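Local coordinates for Serine/threonine protein kinase (Mycobacterium tuberculosis, PDB 4ESQ), which probably phosphorylates serine and threonine side chains of proteins with ATP as a membrane receptor kinase, of which this chain is the extracellular sensor domain, at residues A22-S27 and V169-Y174; G52-S57 and Y127-A132; V91-A96 and R100-T105. All coordinates share one frame; numbering follows the deposited sequence.

Contact 1 of 3, residues A22-S27 and V169-Y174; sequences AVMGSS and VNACGY
Met24 meets Ala171 and Cys172 where the last turn of helix 17-24 lies over strand 165-173, an inner strand of the antiparallel sheet at the heart of this PknH-like extracellular domain. It illustrates how one flexible side chain can join a helix end to a sheet: the CA atoms of Met24 and Ala171 are 8.3 Å apart, and the thioether together with the alanine methyl fills that gap. Following the helix in sequence, Val23 comes first and turns to another partner, packing on Gln179, Ile183 and Lys186 of helix 179-192, so the two helices share this side of the sheet. Met24 is next and carries the contact. Its chain is bent twice in the same sense, which curls the thioether instead of extending it. The bend at chi2 (-47°) brings SD beside the small methyl of Ala171, with 4.2 Å between Met24 SD and Ala171 CB, and the bend at chi3 (-69°) turns CE toward the backbone of Cys172. Met29 and Val86 also pack against the methionine. Gly25 then ends the helix with a positive phi of 80°, a value glycine adopts without strain, and the chain turns away from the strand. At Ser26 the hydroxyl bonds to the carboxylate of Glu77 and to the backbone N of Ser28. On the strand, side chains alternate across the sheet. Ala171 points to the methionine, whereas Cys172 points away and forms the disulfide with Cys155 of the neighbouring strand 154-162. What Cys172 offers the helix is therefore its backbone: the methyl carbon Met24 CE stops 3.7 Å from Cys172 O, a van der Waals contact with the carbonyl oxygen.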
loop_
_atom_site.group_PDB
_atom_site.type_symbol
_atom_site.label_atom_id
_atom_site.label_comp_id
_atom_site.label_asym_id
_atom_site.label_seq_id
_atom_site.Cartn_x
_atom_site.Cartn_y
_atom_site.Cartn_z
ATOM N N ALA A 22 -15.970 -6.418 -0.056
ATOM C CA ALA A 22 -16.120 -7.440 0.972
ATOM C C ALA A 22 -15.136 -7.239 2.117
ATOM O O ALA A 22 -15.490 -7.399 3.284
ATOM C CB ALA A 22 -15.954 -8.837 0.363
ATOM N N VAL A 23 -13.899 -6.887 1.792
ATOM C CA VAL A 23 -12.910 -6.673 2.842
ATOM C C VAL A 23 -13.271 -5.427 3.647
ATOM O O VAL A 23 -13.197 -5.424 4.884
ATOM C CB VAL A 23 -11.475 -6.551 2.276
ATOM C CG1 VAL A 23 -10.514 -6.004 3.350
ATOM C CG2 VAL A 23 -10.992 -7.897 1.748
ATOM N N MET A 24 -13.690 -4.379 2.951
ATOM C CA MET A 24 -13.873 -3.074 3.584
ATOM C C MET A 24 -15.219 -2.909 4.294
ATOM O O MET A 24 -15.406 -1.959 5.054
ATOM C CB MET A 24 -13.684 -1.934 2.569
ATOM C CG MET A 24 -12.262 -1.793 2.012
ATOM S SD MET A 24 -10.952 -1.828 3.263
ATOM C CE MET A 24 -11.253 -0.280 4.104
ATOM N N GLY A 25 -16.155 -3.822 4.051
ATOM C CA GLY A 25 -17.467 -3.690 4.654
ATOM C C GLY A 25 -18.347 -2.707 3.906
ATOM O O GLY A 25 -19.146 -1.984 4.505
ATOM N N SER A 26 -18.201 -2.684 2.586
ATOM C CA SER A 26 -18.965 -1.782 1.731
ATOM C C SER A 26 -19.700 -2.567 0.651
ATOM O O SER A 26 -19.444 -3.750 0.456
ATOM C CB SER A 26 -18.017 -0.767 1.077
ATOM O OG SER A 26 -18.715 0.163 0.270
ATOM N N SER A 27 -20.611 -1.901 -0.052
ATOM C CA SER A 27 -21.273 -2.479 -1.215
ATOM C C SER A 27 -21.234 -1.509 -2.389
ATOM O O SER A 27 -21.901 -1.732 -3.399
ATOM C CB SER A 27 -22.746 -2.796 -0.902
ATOM O OG SER A 27 -22.871 -3.890 -0.008
ATOM N N VAL A 169 -0.145 -2.043 -0.246
ATOM C CA VAL A 169 -1.553 -1.704 0.003
ATOM C C VAL A 169 -1.765 -0.651 1.095
ATOM O O VAL A 169 -1.137 -0.697 2.156
ATOM C CB VAL A 169 -2.334 -2.968 0.400
ATOM C CG1 VAL A 169 -3.798 -2.636 0.697
ATOM C CG2 VAL A 169 -2.224 -4.039 -0.698
ATOM N N ASN A 170 -2.674 0.287 0.837
ATOM C CA ASN A 170 -3.089 1.262 1.838
ATOM C C ASN A 170 -4.596 1.187 1.931
ATOM O O ASN A 170 -5.290 1.330 0.914
ATOM C CB ASN A 170 -2.647 2.671 1.424
ATOM C CG ASN A 170 -2.624 3.653 2.592
ATOM O OD1 ASN A 170 -2.676 3.259 3.758
ATOM N ND2 ASN A 170 -2.523 4.935 2.278
ATOM N N ALA A 171 -5.113 0.898 3.123
ATOM C CA ALA A 171 -6.554 0.771 3.303
ATOM C C ALA A 171 -6.991 1.692 4.435
ATOM O O ALA A 171 -6.471 1.598 5.550
ATOM C CB ALA A 171 -6.940 -0.678 3.610
ATOM N N CYS A 172 -7.951 2.570 4.147
ATOM C CA CYS A 172 -8.317 3.643 5.072
ATOM C C CYS A 172 -9.805 3.679 5.382
ATOM O O CYS A 172 -10.635 3.343 4.542
ATOM C CB CYS A 172 -7.895 5.000 4.503
ATOM S SG CYS A 172 -6.157 5.108 3.943
ATOM N N GLY A 173 -10.137 4.120 6.587
ATOM C CA GLY A 173 -11.527 4.176 7.013
ATOM C C GLY A 173 -11.620 4.549 8.475
ATOM O O GLY A 173 -10.619 4.918 9.089
ATOM N N TYR A 174 -12.821 4.458 9.042
ATOM C CA TYR A 174 -13.010 4.792 10.451
ATOM C C TYR A 174 -12.903 3.574 11.370
ATOM O O TYR A 174 -12.798 3.725 12.591
ATOM C CB TYR A 174 -14.369 5.453 10.666
ATOM C CG TYR A 174 -14.494 6.824 10.064
ATOM C CD1 TYR A 174 -14.053 7.946 10.756
ATOM C CD2 TYR A 174 -15.065 7.005 8.812
ATOM C CE1 TYR A 174 -14.166 9.210 10.212
ATOM C CE2 TYR A 174 -15.186 8.274 8.263
ATOM C CZ TYR A 174 -14.734 9.368 8.971
ATOM O OH TYR A 174 -14.841 10.635 8.446
#

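Contact 2 of 3, residues G52-S57 and Y127-A132; sequences GALYTS and YRWTFA
Ala53 lies across from Phe131 and Leu54 from Trp129, each pair with its CA atoms 8.6 Å apart, a spacing that places the short helix 51-54 over strand 125-131 with side chains filling the gap. Phe131 and Leu54 share most of the filling. One corner of the phenylalanine ring reaches the helix backbone: Phe131 CE1 is 3.3 Å from Ala53 O, which lies at the ring edge and in the ring plane, an approach consistent with a weak C-H...O attraction. The Ala53 methyl presses on that corner as well, Ala53 CB being 3.6 Å from Phe131 CE1. Leu54 crosses the phenylalanine at about a right angle. With its CG beside the backbone N (chi1 -69°), its branch brings CD2 against both aromatic residues, where Leu54 CD2 comes 3.4 Å from Phe131 CZ and 4.1 Å from Trp129 CB. The base of the leucine is used too, since Leu54 CB sits over the centre of one face of the Tyr55 ring. Cys113, disulfide-bonded to Cys50, touches both Ala53 and Phe131. The Trp129 side chain lies about 6 Å from a bound buffer molecule, probably from the crystallisation liquor, which at most suggests a pocket. Altogether this is the apolar seam of helix 51-54 packed on the antiparallel sheet of an alpha+beta domain, the PknH-like extracellular domain.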
loop_
_atom_site.group_PDB
_atom_site.type_symbol
_atom_site.label_atom_id
_atom_site.label_comp_id
_atom_site.label_asym_id
_atom_site.label_seq_id
_atom_site.Cartn_x
_atom_site.Cartn_y
_atom_site.Cartn_z
ATOM N N GLY A 52 7.188 6.165 2.487
ATOM C CA GLY A 52 6.695 4.848 2.117
ATOM C C GLY A 52 5.807 4.242 3.185
ATOM O O GLY A 52 4.951 3.399 2.896
ATOM N N ALA A 53 6.000 4.668 4.430
ATOM C CA ALA A 53 5.184 4.157 5.522
ATOM C C ALA A 53 3.790 4.773 5.491
ATOM O O ALA A 53 2.870 4.264 6.125
ATOM C CB ALA A 53 5.856 4.416 6.856
ATOM N N LEU A 54 3.636 5.873 4.759
ATOM C CA LEU A 54 2.333 6.530 4.613
ATOM C C LEU A 54 1.577 6.131 3.347
ATOM O O LEU A 54 0.347 5.992 3.371
ATOM C CB LEU A 54 2.503 8.051 4.583
ATOM C CG LEU A 54 2.945 8.666 5.913
ATOM C CD1 LEU A 54 3.480 10.074 5.728
ATOM C CD2 LEU A 54 1.800 8.632 6.912
ATOM N N TYR A 55 2.304 5.995 2.244
ATOM C CA TYR A 55 1.691 5.848 0.921
ATOM C C TYR A 55 2.316 4.726 0.092
ATOM O O TYR A 55 3.521 4.470 0.180
ATOM C CB TYR A 55 1.848 7.148 0.129
ATOM C CG TYR A 55 1.446 8.403 0.874
ATOM C CD1 TYR A 55 0.152 8.558 1.358
ATOM C CD2 TYR A 55 2.356 9.435 1.082
ATOM C CE1 TYR A 55 -0.229 9.712 2.034
ATOM C CE2 TYR A 55 1.984 10.598 1.762
ATOM C CZ TYR A 55 0.689 10.725 2.230
ATOM O OH TYR A 55 0.304 11.859 2.908
ATOM N N THR A 56 1.495 4.064 -0.723
ATOM C CA THR A 56 2.002 3.048 -1.636
ATOM C C THR A 56 2.543 3.700 -2.896
ATOM O O THR A 56 2.265 4.872 -3.168
ATOM C CB THR A 56 0.892 2.078 -2.086
ATOM O OG1 THR A 56 0.171 2.649 -3.186
ATOM C CG2 THR A 56 -0.069 1.808 -0.960
ATOM N N SER A 57 3.322 2.934 -3.656
ATOM C CA SER A 57 3.704 3.316 -5.015
ATOM C C SER A 57 4.356 4.690 -5.174
ATOM O O SER A 57 4.129 5.368 -6.172
ATOM C CB SER A 57 2.474 3.261 -5.934
ATOM O OG SER A 57 1.647 2.141 -5.656
ATOM N N TYR A 127 -0.957 18.161 7.529
ATOM C CA TYR A 127 -1.636 17.362 8.535
ATOM C C TYR A 127 -0.665 16.436 9.252
ATOM O O TYR A 127 0.387 16.103 8.726
ATOM C CB TYR A 127 -2.794 16.577 7.916
ATOM C CG TYR A 127 -3.938 17.465 7.479
ATOM C CD1 TYR A 127 -4.899 17.887 8.390
ATOM C CD2 TYR A 127 -4.050 17.894 6.160
ATOM C CE1 TYR A 127 -5.946 18.704 8.001
ATOM C CE2 TYR A 127 -5.095 18.714 5.760
ATOM C CZ TYR A 127 -6.041 19.113 6.687
ATOM O OH TYR A 127 -7.086 19.929 6.302
ATOM N N ARG A 128 -1.014 16.054 10.473
ATOM C CA ARG A 128 -0.137 15.203 11.255
ATOM C C ARG A 128 -0.706 13.790 11.287
ATOM O O ARG A 128 -1.918 13.607 11.360
ATOM C CB ARG A 128 0.049 15.783 12.660
ATOM C CG ARG A 128 0.785 17.125 12.640
ATOM C CD ARG A 128 0.800 17.795 13.999
ATOM N NE ARG A 128 1.490 16.990 14.998
ATOM C CZ ARG A 128 2.795 17.053 15.231
ATOM N NH1 ARG A 128 3.555 17.897 14.544
ATOM N NH2 ARG A 128 3.337 16.281 16.161
ATOM N N TRP A 129 0.177 12.801 11.201
ATOM C CA TRP A 129 -0.223 11.397 11.233
ATOM C C TRP A 129 0.632 10.647 12.241
ATOM O O TRP A 129 1.846 10.846 12.291
ATOM C CB TRP A 129 -0.047 10.753 9.863
ATOM C CG TRP A 129 -1.029 11.192 8.835
ATOM C CD1 TRP A 129 -1.025 12.377 8.144
ATOM C CD2 TRP A 129 -2.152 10.445 8.344
ATOM N NE1 TRP A 129 -2.085 12.412 7.259
ATOM C CE2 TRP A 129 -2.789 11.238 7.366
ATOM C CE3 TRP A 129 -2.681 9.179 8.639
ATOM C CZ2 TRP A 129 -3.931 10.809 6.683
ATOM C CZ3 TRP A 129 -3.820 8.759 7.960
ATOM C CH2 TRP A 129 -4.428 9.572 6.995
ATOM N N THR A 130 0.001 9.767 13.019
ATOM C CA THR A 130 0.700 9.021 14.064
ATOM C C THR A 130 0.779 7.533 13.712
ATOM O O THR A 130 -0.247 6.917 13.454
ATOM C CB THR A 130 -0.040 9.157 15.410
ATOM O OG1 THR A 130 -0.190 10.544 15.748
ATOM C CG2 THR A 130 0.726 8.453 16.502
ATOM N N PHE A 131 1.989 6.968 13.708
ATOM C CA PHE A 131 2.174 5.540 13.431
ATOM C C PHE A 131 2.066 4.705 14.707
ATOM O O PHE A 131 2.573 5.097 15.763
ATOM C CB PHE A 131 3.543 5.282 12.813
ATOM C CG PHE A 131 3.709 5.867 11.453
ATOM C CD1 PHE A 131 3.180 5.221 10.345
ATOM C CD2 PHE A 131 4.405 7.047 11.274
ATOM C CE1 PHE A 131 3.335 5.757 9.067
ATOM C CE2 PHE A 131 4.571 7.585 9.998
ATOM C CZ PHE A 131 4.029 6.938 8.903
ATOM N N ALA A 132 1.424 3.547 14.588
ATOM C CA ALA A 132 1.468 2.533 15.635
ATOM C C ALA A 132 2.763 1.740 15.481
ATOM O O ALA A 132 3.697 2.187 14.810
ATOM C CB ALA A 132 0.254 1.624 15.533
#

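Contact 3 of 3, residues V91-A96 and R100-T105; sequences VAFPTA and RAFVQT
Phe93 and Phe102 reach each other through different first torsions: Phe93 sets its CG beside the backbone N (chi1 -73°), while Phe102 swings its CG to the far side of the N (chi1 174°). The two side chains cross at about a right angle, and the far end of one meets the base of the other, with Phe93 CZ 4.0 Å from Phe102 CB and 4.1 Å from Phe102 CG. Both rest on Val166 of the adjacent strand and on Thr65, and the Phe102 ring also stacks with Tyr62, so the pair also packs on the sheet and on helix 59-62. Between them the chain turns from strand to helix. Thr95 caps the first turn through its hydroxyl, which accepts the backbone N of Lys98. One step on, the helix closes its own hydrogen bond from Arg100 N to Ala96 O, 2.8 Å long and nearly straight (169° at the hydrogen). The Arg100 side chain also touches Pro139 and Val161. Polar bonds thus define the helix start, while Phe93 packs the connection against the helix and Phe102 meets Val166 and Met159 of the sheet. The whole is a strand-to-helix connection with a threonine N-cap, delivering helix 96-111 onto the antiparallel sheet.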
loop_
_atom_site.group_PDB
_atom_site.type_symbol
_atom_site.label_atom_id
_atom_site.label_comp_id
_atom_site.label_asym_id
_atom_site.label_seq_id
_atom_site.Cartn_x
_atom_site.Cartn_y
_atom_site.Cartn_z
ATOM N N VAL A 91 3.918 -4.676 -7.763
ATOM C CA VAL A 91 5.111 -4.158 -8.408
ATOM C C VAL A 91 5.983 -5.335 -8.821
ATOM O O VAL A 91 6.325 -6.177 -7.984
ATOM C CB VAL A 91 5.895 -3.222 -7.469
ATOM C CG1 VAL A 91 7.128 -2.675 -8.181
ATOM C CG2 VAL A 91 4.995 -2.074 -6.965
ATOM N N ALA A 92 6.322 -5.401 -10.105
ATOM C CA ALA A 92 7.148 -6.492 -10.620
ATOM C C ALA A 92 8.618 -6.132 -10.531
ATOM O O ALA A 92 8.998 -4.988 -10.763
ATOM C CB ALA A 92 6.782 -6.810 -12.059
ATOM N N PHE A 93 9.430 -7.128 -10.195
ATOM C CA PHE A 93 10.880 -7.005 -10.183
ATOM C C PHE A 93 11.434 -8.121 -11.057
ATOM O O PHE A 93 10.730 -9.068 -11.364
ATOM C CB PHE A 93 11.405 -7.157 -8.759
ATOM C CG PHE A 93 11.116 -5.974 -7.882
ATOM C CD1 PHE A 93 9.873 -5.816 -7.287
ATOM C CD2 PHE A 93 12.097 -5.024 -7.653
ATOM C CE1 PHE A 93 9.612 -4.721 -6.474
ATOM C CE2 PHE A 93 11.845 -3.925 -6.847
ATOM C CZ PHE A 93 10.593 -3.774 -6.255
ATOM N N PRO A 94 12.700 -8.006 -11.472
ATOM C CA PRO A 94 13.263 -9.036 -12.353
ATOM C C PRO A 94 13.368 -10.396 -11.671
ATOM O O PRO A 94 13.214 -11.426 -12.326
ATOM C CB PRO A 94 14.657 -8.498 -12.678
ATOM C CG PRO A 94 14.568 -7.035 -12.441
ATOM C CD PRO A 94 13.581 -6.840 -11.332
ATOM N N THR A 95 13.610 -10.387 -10.365
ATOM C CA THR A 95 13.804 -11.611 -9.599
ATOM C C THR A 95 13.139 -11.508 -8.238
ATOM O O THR A 95 12.855 -10.411 -7.755
ATOM C CB THR A 95 15.292 -11.862 -9.338
ATOM O OG1 THR A 95 15.835 -10.749 -8.616
ATOM C CG2 THR A 95 16.054 -12.019 -10.660
ATOM N N ALA A 96 12.905 -12.664 -7.628
ATOM C CA ALA A 96 12.463 -12.747 -6.244
ATOM C C ALA A 96 13.431 -12.021 -5.312
ATOM O O ALA A 96 13.006 -11.308 -4.414
ATOM C CB ALA A 96 12.316 -14.202 -5.827
ATOM N N ARG A 100 12.294 -9.211 -2.687
ATOM C CA ARG A 100 12.470 -9.400 -1.248
ATOM C C ARG A 100 13.339 -8.306 -0.616
ATOM O O ARG A 100 13.069 -7.840 0.492
ATOM C CB ARG A 100 13.065 -10.778 -0.962
ATOM C CG ARG A 100 12.230 -11.897 -1.536
ATOM C CD ARG A 100 11.711 -12.827 -0.472
ATOM N NE ARG A 100 10.515 -13.521 -0.936
ATOM C CZ ARG A 100 9.654 -14.144 -0.138
ATOM N NH1 ARG A 100 8.586 -14.735 -0.660
ATOM N NH2 ARG A 100 9.860 -14.168 1.177
ATOM N N ALA A 101 14.388 -7.903 -1.324
ATOM C CA ALA A 101 15.285 -6.876 -0.813
ATOM C C ALA A 101 14.525 -5.572 -0.578
ATOM O O ALA A 101 14.786 -4.858 0.392
ATOM C CB ALA A 101 16.441 -6.659 -1.771
ATOM N N PHE A 102 13.579 -5.265 -1.466
ATOM C CA PHE A 102 12.808 -4.038 -1.310
ATOM C C PHE A 102 11.904 -4.079 -0.078
ATOM O O PHE A 102 11.765 -3.083 0.626
ATOM C CB PHE A 102 11.977 -3.703 -2.556
ATOM C CG PHE A 102 11.074 -2.516 -2.351
ATOM C CD1 PHE A 102 11.599 -1.231 -2.317
ATOM C CD2 PHE A 102 9.716 -2.685 -2.141
ATOM C CE1 PHE A 102 10.777 -0.130 -2.092
ATOM C CE2 PHE A 102 8.887 -1.597 -1.925
ATOM C CZ PHE A 102 9.412 -0.315 -1.902
ATOM N N VAL A 103 11.289 -5.229 0.181
ATOM C CA VAL A 103 10.456 -5.358 1.369
ATOM C C VAL A 103 11.309 -5.286 2.630
ATOM O O VAL A 103 10.899 -4.700 3.629
ATOM C CB VAL A 103 9.603 -6.651 1.352
ATOM C CG1 VAL A 103 8.732 -6.740 2.599
ATOM C CG2 VAL A 103 8.737 -6.691 0.114
ATOM N N GLN A 104 12.510 -5.853 2.585
ATOM C CA GLN A 104 13.402 -5.763 3.732
ATOM C C GLN A 104 13.773 -4.304 3.990
ATOM O O GLN A 104 13.779 -3.840 5.136
ATOM C CB GLN A 104 14.658 -6.605 3.510
ATOM C CG GLN A 104 15.540 -6.663 4.735
ATOM C CD GLN A 104 14.880 -7.419 5.868
ATOM O OE1 GLN A 104 14.403 -8.544 5.686
ATOM N NE2 GLN A 104 14.839 -6.806 7.046
ATOM N N THR A 105 14.072 -3.570 2.921
ATOM C CA THR A 105 14.391 -2.159 3.068
ATOM C C THR A 105 13.196 -1.439 3.661
ATOM O O THR A 105 13.343 -0.611 4.556
ATOM C CB THR A 105 14.766 -1.515 1.730
ATOM O OG1 THR A 105 16.054 -1.989 1.318
ATOM C CG2 THR A 105 14.820 -0.012 1.866
#

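How the contacts relate
All three contacts reach the same antiparallel sheet: 1 and 2 pack a helix on it, while 3 is a strand-to-helix connection, nested along the chain within contact 2, itself nested within contact 1. Contacts 1 and 2 are buried; contact 3 is partly so, with Arg100 exposed. Chemistry follows place: a lone thioether serves contact 1, aromatic rings and a leucine serve contact 2, and contact 3 adds a hydrogen bond within its helix. Strand 165-173 relates them, since Ala171 faces helix 17-24 while Asn170, on its other face, meets contact 2 where Asn170 ND2 lies 3.2 Å from Leu54 O. Contact 3 touches neither, although its strand 84-92 adjoins 165-173.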